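Local coordinates for protein BamaA.19900.a (Balamuthia mandrillaris, PDB 6VZZ) that probably phosphorylates glucose at its 6-hydroxyl with ATP as phosphate donor, and is captured here with beta-D-glucopyranose bound, at residues A[238-243]-A[313-318]; A[243-248]-A[253-258]. All blocks are in the same frame, centred on the assembly; numbering follows the deposited sequence.

Contact 1: residues A[238-243]-A[313-318]; sequences TRLLEY and FKFLMR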
ATOM      1  N   THR A 238       7.100 -16.385 -17.940  1.00 51.00           N
ATOM      2  CA  THR A 238       8.311 -15.671 -18.329  1.00 53.70           C
ATOM      3  C   THR A 238       8.253 -15.242 -19.790  1.00 54.23           C
ATOM      4  O   THR A 238       8.650 -14.120 -20.127  1.00 55.31           O
ATOM      5  CB  THR A 238       9.538 -16.547 -18.068  1.00 49.94           C
ATOM      6  OG1 THR A 238       9.537 -16.951 -16.691  1.00 49.18           O
ATOM      7  CG2 THR A 238      10.805 -15.779 -18.363  1.00 47.12           C
ATOM      8  N   ARG A 239       7.748 -16.111 -20.671  1.00 52.62           N
ATOM      9  CA  ARG A 239       7.612 -15.724 -22.072  1.00 53.04           C
ATOM     10  C   ARG A 239       6.605 -14.590 -22.233  1.00 54.40           C
ATOM     11  O   ARG A 239       6.856 -13.631 -22.973  1.00 53.11           O
ATOM     12  CB  ARG A 239       7.216 -16.931 -22.923  1.00 54.71           C
ATOM     13  CG  ARG A 239       8.280 -18.035 -22.999  1.00 54.37           C
ATOM     14  CD  ARG A 239       8.060 -18.977 -24.184  1.00 57.28           C
ATOM     15  NE  ARG A 239       6.718 -19.558 -24.204  1.00 57.28           N
ATOM     16  CZ  ARG A 239       6.354 -20.650 -23.527  1.00 60.42           C
ATOM     17  NH1 ARG A 239       7.230 -21.301 -22.766  1.00 57.78           N
ATOM     18  NH2 ARG A 239       5.106 -21.097 -23.610  1.00 57.59           N
ATOM     19  N   LEU A 240       5.471 -14.668 -21.528  1.00 52.15           N
ATOM     20  CA  LEU A 240       4.455 -13.626 -21.641  1.00 51.61           C
ATOM     21  C   LEU A 240       4.978 -12.286 -21.140  1.00 51.29           C
ATOM     22  O   LEU A 240       4.766 -11.250 -21.783  1.00 50.58           O
ATOM     23  CB  LEU A 240       3.197 -14.030 -20.871  1.00 50.65           C
ATOM     24  CG  LEU A 240       2.198 -12.904 -20.585  1.00 50.44           C
ATOM     25  CD1 LEU A 240       1.604 -12.335 -21.875  1.00 49.53           C
ATOM     26  CD2 LEU A 240       1.112 -13.397 -19.664  1.00 46.64           C
ATOM     27  N   LEU A 241       5.655 -12.287 -19.989  1.00 50.46           N
ATOM     28  CA  LEU A 241       6.214 -11.052 -19.453  1.00 48.33           C
ATOM     29  C   LEU A 241       7.272 -10.468 -20.387  1.00 51.55           C
ATOM     30  O   LEU A 241       7.344  -9.247 -20.568  1.00 49.73           O
ATOM     31  CB  LEU A 241       6.794 -11.315 -18.069  1.00 47.09           C
ATOM     32  CG  LEU A 241       5.797 -11.761 -16.998  1.00 47.26           C
ATOM     33  CD1 LEU A 241       6.510 -12.114 -15.700  1.00 38.92           C
ATOM     34  CD2 LEU A 241       4.738 -10.688 -16.757  1.00 44.59           C
ATOM     35  N   GLU A 242       8.097 -11.323 -20.999  1.00 52.98           N
ATOM     36  CA  GLU A 242       9.115 -10.828 -21.919  1.00 51.77           C
ATOM     37  C   GLU A 242       8.496 -10.316 -23.212  1.00 53.53           C
ATOM     38  O   GLU A 242       9.000  -9.354 -23.805  1.00 54.80           O
ATOM     39  CB  GLU A 242      10.138 -11.925 -22.213  1.00 50.78           C
ATOM     40  CG  GLU A 242      11.054 -12.233 -21.047  1.00 53.72           C
ATOM     41  CD  GLU A 242      11.993 -13.412 -21.302  1.00 59.16           C
ATOM     42  OE1 GLU A 242      12.652 -13.859 -20.339  1.00 53.70           O
ATOM     43  OE2 GLU A 242      12.084 -13.886 -22.459  1.00 66.32           O
ATOM     44  N   TYR A 243       7.408 -10.941 -23.661  1.00 54.16           N
ATOM     45  CA  TYR A 243       6.716 -10.477 -24.859  1.00 50.32           C
ATOM     46  C   TYR A 243       6.124  -9.090 -24.636  1.00 53.56           C
ATOM     47  O   TYR A 243       6.352  -8.168 -25.430  1.00 50.89           O
ATOM     48  CB  TYR A 243       5.639 -11.497 -25.229  1.00 49.98           C
ATOM     49  CG  TYR A 243       4.733 -11.176 -26.399  1.00 54.33           C
ATOM     50  CD1 TYR A 243       3.571 -10.416 -26.226  1.00 52.35           C
ATOM     51  CD2 TYR A 243       4.994 -11.692 -27.662  1.00 53.91           C
ATOM     52  CE1 TYR A 243       2.726 -10.151 -27.285  1.00 54.42           C
ATOM     53  CE2 TYR A 243       4.156 -11.434 -28.725  1.00 55.20           C
ATOM     54  CZ  TYR A 243       3.027 -10.667 -28.538  1.00 61.44           C
ATOM     55  OH  TYR A 243       2.200 -10.420 -29.611  1.00 66.38           O
ATOM     56  N   PHE A 313      -6.941 -12.647 -15.343  1.00 43.70           N
ATOM     57  CA  PHE A 313      -7.455 -12.692 -13.982  1.00 40.42           C
ATOM     58  C   PHE A 313      -6.439 -13.260 -13.011  1.00 41.49           C
ATOM     59  O   PHE A 313      -6.472 -12.925 -11.819  1.00 40.78           O
ATOM     60  CB  PHE A 313      -8.750 -13.488 -13.933  1.00 43.75           C
ATOM     61  CG  PHE A 313      -9.959 -12.631 -14.038  1.00 50.03           C
ATOM     62  CD1 PHE A 313     -10.284 -11.759 -13.013  1.00 52.74           C
ATOM     63  CD2 PHE A 313     -10.751 -12.656 -15.166  1.00 52.29           C
ATOM     64  CE1 PHE A 313     -11.389 -10.945 -13.100  1.00 55.39           C
ATOM     65  CE2 PHE A 313     -11.860 -11.838 -15.256  1.00 56.78           C
ATOM     66  CZ  PHE A 313     -12.178 -10.980 -14.222  1.00 55.31           C
ATOM     67  N   LYS A 314      -5.528 -14.108 -13.491  1.00 41.93           N
ATOM     68  CA  LYS A 314      -4.462 -14.590 -12.622  1.00 40.68           C
ATOM     69  C   LYS A 314      -3.645 -13.427 -12.075  1.00 39.98           C
ATOM     70  O   LYS A 314      -3.360 -13.361 -10.873  1.00 40.92           O
ATOM     71  CB  LYS A 314      -3.573 -15.578 -13.373  1.00 43.39           C
ATOM     72  CG  LYS A 314      -2.437 -16.113 -12.525  1.00 43.54           C
ATOM     73  CD  LYS A 314      -2.087 -17.549 -12.883  1.00 48.21           C
ATOM     74  CE  LYS A 314      -1.192 -17.624 -14.102  1.00 49.98           C
ATOM     75  NZ  LYS A 314      -0.584 -18.991 -14.262  1.00 54.01           N
ATOM     76  N   PHE A 315      -3.286 -12.476 -12.936  1.00 37.61           N
ATOM     77  CA  PHE A 315      -2.476 -11.364 -12.456  1.00 37.03           C
ATOM     78  C   PHE A 315      -3.294 -10.391 -11.626  1.00 38.20           C
ATOM     79  O   PHE A 315      -2.743  -9.733 -10.737  1.00 37.29           O
ATOM     80  CB  PHE A 315      -1.792 -10.654 -13.619  1.00 36.63           C
ATOM     81  CG  PHE A 315      -0.519 -11.314 -14.042  1.00 39.27           C
ATOM     82  CD1 PHE A 315      -0.542 -12.409 -14.899  1.00 41.02           C
ATOM     83  CD2 PHE A 315       0.701 -10.869 -13.557  1.00 36.30           C
ATOM     84  CE1 PHE A 315       0.636 -13.040 -15.276  1.00 42.72           C
ATOM     85  CE2 PHE A 315       1.875 -11.487 -13.926  1.00 37.34           C
ATOM     86  CZ  PHE A 315       1.848 -12.577 -14.791  1.00 41.99           C
ATOM     87  N   LEU A 316      -4.600 -10.291 -11.877  1.00 39.19           N
ATOM     88  CA  LEU A 316      -5.446  -9.545 -10.949  1.00 38.04           C
ATOM     89  C   LEU A 316      -5.418 -10.185  -9.565  1.00 37.52           C
ATOM     90  O   LEU A 316      -5.298  -9.488  -8.553  1.00 33.82           O
ATOM     91  CB  LEU A 316      -6.880  -9.463 -11.474  1.00 38.50           C
ATOM     92  CG  LEU A 316      -7.869  -8.873 -10.459  1.00 36.22           C
ATOM     93  CD1 LEU A 316      -7.610  -7.394 -10.255  1.00 33.88           C
ATOM     94  CD2 LEU A 316      -9.296  -9.112 -10.886  1.00 38.77           C
ATOM     95  N   MET A 317      -5.499 -11.518  -9.503  1.00 36.28           N
ATOM     96  CA  MET A 317      -5.414 -12.188  -8.212  1.00 36.98           C
ATOM     97  C   MET A 317      -4.040 -12.014  -7.567  1.00 36.92           C
ATOM     98  O   MET A 317      -3.940 -11.991  -6.338  1.00 32.99           O
ATOM     99  CB  MET A 317      -5.743 -13.674  -8.360  1.00 39.28           C
ATOM    100  CG  MET A 317      -7.196 -13.976  -8.688  1.00 43.05           C
ATOM    101  SD  MET A 317      -8.334 -13.481  -7.377  1.00 46.04           S
ATOM    102  CE  MET A 317      -9.204 -12.129  -8.150  1.00 39.16           C
ATOM    103  N   ARG A 318      -2.972 -11.893  -8.365  1.00 37.72           N
ATOM    104  CA  ARG A 318      -1.641 -11.781  -7.768  1.00 36.06           C
ATOM    105  C   ARG A 318      -1.423 -10.416  -7.122  1.00 37.20           C
ATOM    106  O   ARG A 318      -0.846 -10.329  -6.031  1.00 37.43           O
ATOM    107  CB  ARG A 318      -0.559 -12.047  -8.807  1.00 36.54           C
ATOM    108  CG  ARG A 318       0.834 -12.046  -8.214  1.00 36.47           C
ATOM    109  CD  ARG A 318       1.825 -12.712  -9.155  1.00 38.34           C
ATOM    110  NE  ARG A 318       1.257 -13.935  -9.703  1.00 41.13           N
ATOM    111  CZ  ARG A 318       1.731 -14.580 -10.765  1.00 41.72           C
ATOM    112  NH1 ARG A 318       1.115 -15.671 -11.196  1.00 40.32           N
ATOM    113  NH2 ARG A 318       2.800 -14.124 -11.405  1.00 41.95           N
TER
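Leu241 and Phe315 meet between helices 234-249 and 303-327. Leu241 sends its CD2 methyl to the far end of the Phe315 ring, with CD2 4.0 Å from CZ. Leu241 CD2 also lies 4.1 Å from CE2 of Phe315. The leucine comes at the ring on a slant. Phe315 has CG anti to its carbonyl carbon (chi1 -84°), and the ring reaches out from helix 303-327 into the gap. The CA atoms of Leu241 and Phe315 are 11.2 Å apart, and the two side chains span the gap. Leu240 adds a looser touch, its CD2 4.4 Å from CE1 of Phe315. The contact is thus small and wholly apolar, with 99 Å² buried in all. Its tighter part is the Leu241 methyl on the ring end. Away from the ring, helix 234-249 is polar. Arg239 is exposed and forms a salt bridge with Glu276. Glu242 OE1 is hydrogen-bonded to Tyr234 OH of the second subunit. The helices are bridged again by Lys314 and Arg318, which both form salt bridges with Glu237. Helix 263-276 packs on Leu240, helix 350-357 on Phe313 and Met317, and strand 186-191 on Leu316.

Contact 2: residues A[243-248]-A[253-258]; sequences YISEKL and HAIEYE. With CA (calcium ion), chain D; BGC (beta-D-glucopyranose), chain B.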
ATOM      1  N   TYR A 243       7.408 -10.941 -23.661  1.00 54.16           N
ATOM      2  CA  TYR A 243       6.716 -10.477 -24.859  1.00 50.32           C
ATOM      3  C   TYR A 243       6.124  -9.090 -24.636  1.00 53.56           C
ATOM      4  O   TYR A 243       6.352  -8.168 -25.430  1.00 50.89           O
ATOM      5  CB  TYR A 243       5.639 -11.497 -25.229  1.00 49.98           C
ATOM      6  CG  TYR A 243       4.733 -11.176 -26.399  1.00 54.33           C
ATOM      7  CD1 TYR A 243       3.571 -10.416 -26.226  1.00 52.35           C
ATOM      8  CD2 TYR A 243       4.994 -11.692 -27.662  1.00 53.91           C
ATOM      9  CE1 TYR A 243       2.726 -10.151 -27.285  1.00 54.42           C
ATOM     10  CE2 TYR A 243       4.156 -11.434 -28.725  1.00 55.20           C
ATOM     11  CZ  TYR A 243       3.027 -10.667 -28.538  1.00 61.44           C
ATOM     12  OH  TYR A 243       2.200 -10.420 -29.611  1.00 66.38           O
ATOM     13  N   ILE A 244       5.378  -8.918 -23.540  1.00 49.06           N
ATOM     14  CA  ILE A 244       4.787  -7.616 -23.250  1.00 48.19           C
ATOM     15  C   ILE A 244       5.873  -6.588 -22.968  1.00 49.14           C
ATOM     16  O   ILE A 244       5.802  -5.448 -23.445  1.00 49.69           O
ATOM     17  CB  ILE A 244       3.794  -7.727 -22.081  1.00 47.70           C
ATOM     18  CG1 ILE A 244       2.657  -8.673 -22.458  1.00 46.99           C
ATOM     19  CG2 ILE A 244       3.260  -6.355 -21.702  1.00 41.65           C
ATOM     20  CD1 ILE A 244       1.593  -8.761 -21.430  1.00 43.34           C
ATOM     21  N   SER A 245       6.894  -6.968 -22.198  1.00 48.30           N
ATOM     22  CA  SER A 245       7.980  -6.039 -21.924  1.00 47.00           C
ATOM     23  C   SER A 245       8.661  -5.611 -23.207  1.00 51.37           C
ATOM     24  O   SER A 245       9.085  -4.459 -23.340  1.00 49.08           O
ATOM     25  CB  SER A 245       8.991  -6.668 -20.977  1.00 46.78           C
ATOM     26  OG  SER A 245      10.057  -5.773 -20.744  1.00 47.49           O
ATOM     27  N   GLU A 246       8.760  -6.523 -24.172  1.00 52.54           N
ATOM     28  CA  GLU A 246       9.317  -6.164 -25.471  1.00 54.05           C
ATOM     29  C   GLU A 246       8.439  -5.141 -26.182  1.00 52.21           C
ATOM     30  O   GLU A 246       8.916  -4.076 -26.588  1.00 53.22           O
ATOM     31  CB  GLU A 246       9.491  -7.420 -26.326  1.00 58.32           C
ATOM     32  CG  GLU A 246       9.745  -7.172 -27.789  1.00 54.13           C
ATOM     33  CD  GLU A 246      10.932  -6.266 -28.034  1.00 61.62           C
ATOM     34  OE1 GLU A 246      10.822  -5.352 -28.898  1.00 62.26           O
ATOM     35  OE2 GLU A 246      11.976  -6.477 -27.370  1.00 62.98           O
ATOM     36  N   LYS A 247       7.144  -5.433 -26.319  1.00 51.75           N
ATOM     37  CA  LYS A 247       6.296  -4.593 -27.156  1.00 53.17           C
ATOM     38  C   LYS A 247       6.067  -3.212 -26.542  1.00 50.62           C
ATOM     39  O   LYS A 247       5.947  -2.228 -27.278  1.00 49.06           O
ATOM     40  CB  LYS A 247       4.968  -5.299 -27.430  1.00 49.64           C
ATOM     41  N   LEU A 248       6.027  -3.107 -25.213  1.00 51.15           N
ATOM     42  CA  LEU A 248       5.752  -1.826 -24.566  1.00 48.42           C
ATOM     43  C   LEU A 248       7.014  -1.044 -24.210  1.00 50.07           C
ATOM     44  O   LEU A 248       7.013   0.189 -24.271  1.00 49.37           O
ATOM     45  CB  LEU A 248       4.928  -2.039 -23.295  1.00 44.76           C
ATOM     46  CG  LEU A 248       3.538  -2.660 -23.456  1.00 47.96           C
ATOM     47  CD1 LEU A 248       2.846  -2.749 -22.102  1.00 39.88           C
ATOM     48  CD2 LEU A 248       2.688  -1.879 -24.459  1.00 42.95           C
ATOM     49  N   HIS A 253      12.105  -2.450 -19.103  1.00 46.80           N
ATOM     50  CA  HIS A 253      11.467  -2.415 -17.792  1.00 45.07           C
ATOM     51  C   HIS A 253      10.636  -3.669 -17.578  1.00 45.24           C
ATOM     52  O   HIS A 253      10.154  -4.282 -18.534  1.00 46.16           O
ATOM     53  CB  HIS A 253      10.537  -1.191 -17.603  1.00 41.41           C
ATOM     54  CG  HIS A 253      11.226   0.132 -17.715  1.00 41.90           C
ATOM     55  ND1 HIS A 253      10.845   1.092 -18.630  1.00 44.51           N
ATOM     56  CD2 HIS A 253      12.259   0.664 -17.022  1.00 42.17           C
ATOM     57  CE1 HIS A 253      11.622   2.154 -18.504  1.00 42.91           C
ATOM     58  NE2 HIS A 253      12.486   1.920 -17.533  1.00 45.31           N
ATOM     59  N   ALA A 254      10.475  -4.038 -16.306  1.00 42.49           N
ATOM     60  CA  ALA A 254       9.478  -5.026 -15.926  1.00 41.99           C
ATOM     61  C   ALA A 254       8.090  -4.416 -16.049  1.00 41.49           C
ATOM     62  O   ALA A 254       7.866  -3.272 -15.645  1.00 46.97           O
ATOM     63  CB  ALA A 254       9.719  -5.500 -14.494  1.00 37.37           C
ATOM     64  N   ILE A 255       7.146  -5.184 -16.601  1.00 40.54           N
ATOM     65  CA  ILE A 255       5.842  -4.601 -16.926  1.00 41.79           C
ATOM     66  C   ILE A 255       5.050  -4.303 -15.655  1.00 38.82           C
ATOM     67  O   ILE A 255       5.300  -4.852 -14.574  1.00 37.70           O
ATOM     68  CB  ILE A 255       5.051  -5.511 -17.879  1.00 41.94           C
ATOM     69  CG1 ILE A 255       4.488  -6.732 -17.159  1.00 38.42           C
ATOM     70  CG2 ILE A 255       5.933  -5.977 -19.017  1.00 42.45           C
ATOM     71  CD1 ILE A 255       3.566  -7.566 -18.056  1.00 37.84           C
ATOM     72  N   GLU A 256       4.097  -3.388 -15.785  1.00 39.17           N
ATOM     73  CA  GLU A 256       3.169  -3.067 -14.711  1.00 36.51           C
ATOM     74  C   GLU A 256       2.021  -4.056 -14.731  1.00 35.45           C
ATOM     75  O   GLU A 256       1.703  -4.645 -15.768  1.00 35.43           O
ATOM     76  CB  GLU A 256       2.602  -1.649 -14.855  1.00 36.54           C
ATOM     77  CG  GLU A 256       3.605  -0.576 -15.208  1.00 36.25           C
ATOM     78  CD  GLU A 256       2.959   0.789 -15.353  1.00 40.67           C
ATOM     79  OE1 GLU A 256       1.722   0.852 -15.546  1.00 40.50           O
ATOM     80  OE2 GLU A 256       3.686   1.803 -15.262  1.00 39.93           O
ATOM     81  N   TYR A 257       1.388  -4.233 -13.564  1.00 35.34           N
ATOM     82  CA  TYR A 257       0.212  -5.096 -13.510  1.00 33.99           C
ATOM     83  C   TYR A 257      -0.837  -4.643 -14.519  1.00 38.56           C
ATOM     84  O   TYR A 257      -1.494  -5.478 -15.156  1.00 38.22           O
ATOM     85  CB  TYR A 257      -0.373  -5.125 -12.096  1.00 32.37           C
ATOM     86  CG  TYR A 257       0.282  -6.139 -11.178  1.00 36.09           C
ATOM     87  CD1 TYR A 257       0.007  -7.497 -11.297  1.00 35.70           C
ATOM     88  CD2 TYR A 257       1.174  -5.741 -10.184  1.00 33.22           C
ATOM     89  CE1 TYR A 257       0.602  -8.425 -10.457  1.00 35.43           C
ATOM     90  CE2 TYR A 257       1.767  -6.660  -9.350  1.00 32.56           C
ATOM     91  CZ  TYR A 257       1.484  -8.003  -9.490  1.00 35.81           C
ATOM     92  OH  TYR A 257       2.077  -8.929  -8.651  1.00 37.86           O
ATOM     93  N   GLU A 258      -0.974  -3.320 -14.711  1.00 36.73           N
ATOM     94  CA  GLU A 258      -1.931  -2.787 -15.678  1.00 36.60           C
ATOM     95  C   GLU A 258      -1.583  -3.182 -17.112  1.00 40.17           C
ATOM     96  O   GLU A 258      -2.465  -3.176 -17.981  1.00 41.02           O
ATOM     97  CB  GLU A 258      -2.016  -1.263 -15.559  1.00 33.98           C
ATOM     98  CG  GLU A 258      -3.108  -0.637 -16.425  1.00 37.32           C
ATOM     99  CD  GLU A 258      -3.262   0.865 -16.218  1.00 40.60           C
ATOM    100  OE1 GLU A 258      -3.679   1.276 -15.116  1.00 38.78           O
ATOM    101  OE2 GLU A 258      -2.964   1.638 -17.157  1.00 41.13           O
TER
HETATM  102 CA    CA D 403      13.229  -4.870 -29.244  0.50 58.56          CA
HETATM  103  C2  BGC B 401      -4.782   5.346 -13.304  1.00 34.07           C
HETATM  104  C3  BGC B 401      -5.568   5.401 -12.004  1.00 34.86           C
HETATM  105  C4  BGC B 401      -7.009   4.970 -12.246  1.00 35.95           C
HETATM  106  C5  BGC B 401      -7.023   3.604 -12.921  1.00 37.40           C
HETATM  107  C6  BGC B 401      -8.405   3.093 -13.249  1.00 34.53           C
HETATM  108  C1  BGC B 401      -4.907   3.952 -13.899  1.00 35.01           C
HETATM  109  O1  BGC B 401      -4.143   3.822 -15.042  1.00 39.30           O
HETATM  110  O2  BGC B 401      -3.417   5.666 -13.067  1.00 36.32           O
HETATM  111  O3  BGC B 401      -5.517   6.706 -11.445  1.00 35.93           O
HETATM  112  O4  BGC B 401      -7.700   4.868 -11.010  1.00 32.47           O
HETATM  113  O5  BGC B 401      -6.284   3.682 -14.148  1.00 36.44           O
HETATM  114  O6  BGC B 401      -9.185   4.080 -13.894  1.00 37.00           O
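Ser245 and His253 are joined by a hydrogen bond from the serine OG to the histidine carbonyl O, 2.7 Å long. OG stands anti to the serine's backbone N (chi1 179°), which turns the hydroxyl from the helix to the returning chain. OG lies 19° from the carbonyl plane. Beside this bond, Ile255 packs on the helix with two methyls. Its CG2 sits 3.5 Å from the backbone N of Ser245 and 3.8 Å from CG2 of Ile244. Ile255 CD1 lies 3.9 Å from CG2 of Ile244. The two isoleucine side chains cross at about a right angle. Ile255 holds CG1 between its backbone N and carbonyl carbon (chi1 75°), and this leaves CG2 beside the N and against the helix. Glu246 points away and binds a calcium ion through both carboxylate oxygens, OE1 at 2.5 Å and OE2 at 2.8 Å. At the far end of 253-258, Glu258 accepts a 2.6 Å hydrogen bond at OE1 from O1 of glucose. Its OE2 forms a salt bridge with Arg264 and a hydrogen bond with Asn116. A helix and its following loop thus pack together, and the loop leads into the sugar pocket of this actin-like ATPase clan member.

In the fold
After helix 16-25 the chain builds the five-stranded sheet, with the small antiparallel sheet inserted before its last strand, then four strands of the six-stranded sheet. It next enters helix 234-249, which both contacts use. Contact 2 closes first: four residues after 243-248, the chain returns as 253-258 and packs on the same helix. After helices 263-276 and 289-295, helix 303-327 closes the larger loop of contact 1; contact 2 lies within it. The two segments on helix 234-249 meet at Tyr243, and the contact centres lie about 10 Å apart. Leu241 packs on Ile255, and Tyr257 on Phe315 and Arg318. Together they tie two helices to the loop that carries Glu258 to the glucose; both touch the second subunit.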